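Local coordinates for SH2 domain-containing protein 3C (Homo sapiens, PDB 3T6G) that acts as an adapter in integrin-mediated cell adhesion and migration, its Cdc25-homology domain being closed, a form that cannot perform canonical nucleotide exchange but is required for binding BCAR1, at residues D98-F103 with P211-L216. The protein carries 2 engineered substitutions. Residues are numbered along the deposited sequence; the frame is centred on the assembly and turned at random.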
loop_
_atom_site.group_PDB
_atom_site.type_symbol
_atom_site.label_atom_id
_atom_site.label_comp_id
_atom_site.label_asym_id
_atom_site.label_seq_id
_atom_site.Cartn_x
_atom_site.Cartn_y
_atom_site.Cartn_z
ATOM N N ASP A 98 -7.163 -5.336 1.368
ATOM C CA ASP A 98 -7.760 -5.350 0.029
ATOM C C ASP A 98 -6.827 -4.754 -1.018
ATOM O O ASP A 98 -6.690 -5.297 -2.113
ATOM C CB ASP A 98 -9.081 -4.576 -0.014
ATOM C CG ASP A 98 -10.199 -5.317 0.644
ATOM O OD1 ASP A 98 -10.072 -6.560 0.787
ATOM O OD2 ASP A 98 -11.201 -4.659 1.014
ATOM N N LEU A 99 -6.221 -3.618 -0.694
ATOM C CA LEU A 99 -5.259 -3.024 -1.597
ATOM C C LEU A 99 -4.062 -3.949 -1.808
ATOM O O LEU A 99 -3.429 -3.886 -2.844
ATOM C CB LEU A 99 -4.780 -1.660 -1.112
ATOM C CG LEU A 99 -5.734 -0.475 -1.204
ATOM C CD1 LEU A 99 -5.066 0.755 -0.565
ATOM C CD2 LEU A 99 -6.088 -0.190 -2.651
ATOM N N LEU A 100 -3.740 -4.794 -0.833
ATOM C CA LEU A 100 -2.610 -5.703 -1.008
ATOM C C LEU A 100 -2.993 -6.865 -1.938
ATOM O O LEU A 100 -2.174 -7.304 -2.760
ATOM C CB LEU A 100 -2.052 -6.219 0.331
ATOM C CG LEU A 100 -1.182 -5.275 1.187
ATOM C CD1 LEU A 100 -1.023 -5.805 2.615
ATOM C CD2 LEU A 100 0.179 -5.017 0.586
ATOM N N GLU A 101 -4.223 -7.367 -1.821
ATOM C CA GLU A 101 -4.684 -8.401 -2.745
ATOM C C GLU A 101 -4.693 -7.825 -4.145
ATOM O O GLU A 101 -4.271 -8.477 -5.100
ATOM C CB GLU A 101 -6.086 -8.902 -2.408
ATOM C CG GLU A 101 -6.606 -9.960 -3.394
ATOM C CD GLU A 101 -6.035 -11.353 -3.141
ATOM O OE1 GLU A 101 -5.823 -11.691 -1.959
ATOM O OE2 GLU A 101 -5.801 -12.115 -4.107
ATOM N N ARG A 102 -5.155 -6.586 -4.253
ATOM C CA ARG A 102 -5.300 -5.972 -5.558
ATOM C C ARG A 102 -3.943 -5.898 -6.231
ATOM O O ARG A 102 -3.767 -6.378 -7.356
ATOM C CB ARG A 102 -5.922 -4.572 -5.477
ATOM C CG ARG A 102 -6.401 -4.060 -6.850
ATOM C CD ARG A 102 -7.063 -2.684 -6.802
ATOM N NE ARG A 102 -7.054 -2.042 -8.111
ATOM C CZ ARG A 102 -7.730 -2.492 -9.173
ATOM N NH1 ARG A 102 -8.485 -3.589 -9.097
ATOM N NH2 ARG A 102 -7.661 -1.841 -10.319
ATOM N N PHE A 103 -3.006 -5.274 -5.528
ATOM C CA PHE A 103 -1.629 -5.110 -5.970
ATOM C C PHE A 103 -0.993 -6.424 -6.467
ATOM O O PHE A 103 -0.663 -6.554 -7.661
ATOM C CB PHE A 103 -0.811 -4.524 -4.825
ATOM C CG PHE A 103 0.569 -4.075 -5.216
ATOM C CD1 PHE A 103 0.789 -2.784 -5.682
ATOM C CD2 PHE A 103 1.653 -4.925 -5.079
ATOM C CE1 PHE A 103 2.059 -2.358 -6.017
ATOM C CE2 PHE A 103 2.936 -4.497 -5.412
ATOM C CZ PHE A 103 3.137 -3.212 -5.877
ATOM N N PRO A 211 4.776 0.839 0.713
ATOM C CA PRO A 211 5.601 0.634 1.902
ATOM C C PRO A 211 4.762 0.753 3.173
ATOM O O PRO A 211 4.708 -0.205 3.927
ATOM C CB PRO A 211 6.624 1.762 1.805
ATOM C CG PRO A 211 6.804 1.924 0.346
ATOM C CD PRO A 211 5.427 1.728 -0.260
ATOM N N LEU A 212 4.102 1.887 3.387
ATOM C CA LEU A 212 3.228 2.059 4.553
ATOM C C LEU A 212 2.301 0.865 4.857
ATOM O O LEU A 212 2.334 0.306 5.944
ATOM C CB LEU A 212 2.368 3.298 4.381
ATOM C CG LEU A 212 1.256 3.445 5.425
ATOM C CD1 LEU A 212 1.861 3.733 6.816
ATOM C CD2 LEU A 212 0.291 4.549 5.028
ATOM N N ILE A 213 1.454 0.470 3.920
ATOM C CA ILE A 213 0.491 -0.564 4.260
ATOM C C ILE A 213 1.150 -1.899 4.542
ATOM O O ILE A 213 0.576 -2.765 5.197
ATOM C CB ILE A 213 -0.631 -0.718 3.220
ATOM C CG1 ILE A 213 -0.076 -1.079 1.839
ATOM C CG2 ILE A 213 -1.480 0.549 3.154
ATOM C CD1 ILE A 213 -1.185 -1.283 0.816
ATOM N N THR A 214 2.365 -2.071 4.061
ATOM C CA THR A 214 3.074 -3.309 4.331
ATOM C C THR A 214 3.655 -3.303 5.757
ATOM O O THR A 214 3.541 -4.284 6.493
ATOM C CB THR A 214 4.142 -3.546 3.280
ATOM O OG1 THR A 214 3.581 -3.252 1.996
ATOM C CG2 THR A 214 4.586 -4.996 3.298
ATOM N N LEU A 215 4.263 -2.182 6.138
ATOM C CA LEU A 215 4.646 -1.944 7.513
ATOM C C LEU A 215 3.471 -2.262 8.454
ATOM O O LEU A 215 3.508 -3.248 9.194
ATOM C CB LEU A 215 5.072 -0.486 7.677
ATOM C CG LEU A 215 6.566 -0.169 7.734
ATOM C CD1 LEU A 215 7.356 -1.303 7.182
ATOM C CD2 LEU A 215 6.893 1.120 7.004
ATOM N N LEU A 216 2.421 -1.446 8.405
ATOM C CA LEU A 216 1.325 -1.572 9.363
ATOM C C LEU A 216 0.692 -2.955 9.399
ATOM O O LEU A 216 -0.125 -3.237 10.268
ATOM C CB LEU A 216 0.232 -0.547 9.107
ATOM C CG LEU A 216 0.587 0.878 8.680
ATOM C CD1 LEU A 216 -0.640 1.791 8.813
ATOM C CD2 LEU A 216 1.735 1.408 9.484
#
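Ile213 pushes its CD1 methyl between Leu99 and Leu100, reaching from helix 210-215 toward the flank of helix 93-115. On the buried side CD1 of Ile213 lies 4.1 Å from CB of Leu99, so it meets the root of that leucine rather than its methyls. Toward the neighbouring leucine, CD1 of Ile213 sits 4.0 Å from CD2 of Leu100 and about as far from its CG, packing against the fork of the side chain, the two side chains running alongside one another with their ends pointing opposite ways. The reach of Ile213 comes from its torsions: CG1 sits in the cleft flanked by the backbone N and the carbonyl carbon (chi1 60°), and CD1 then extends away from CA (chi2 178°). Both segments belong to the all-helical Cdc25-homology (Ras-GEF) domain, where the local axes run at 120° to each other and come no nearer than 10.8 Å. At that spacing the backbones stay apart, the closest CA pair, Leu100 with Ile213, being separated by 8.0 Å, and apolar side chains bridge the interval. Leu99 is further enclosed by Val64 and Ala65, Leu87 and Phe146, which places this half of the contact in the domain interior. The other half is looser and faces solvent. Here CD2 of the partly exposed Leu100 approaches OG1 of the exposed Thr214 at 4.1 Å, a plain van der Waals approach. OG1 of Thr214 is instead hydrogen-bonded to the carbonyl O of Leu210, one turn earlier in its own helix.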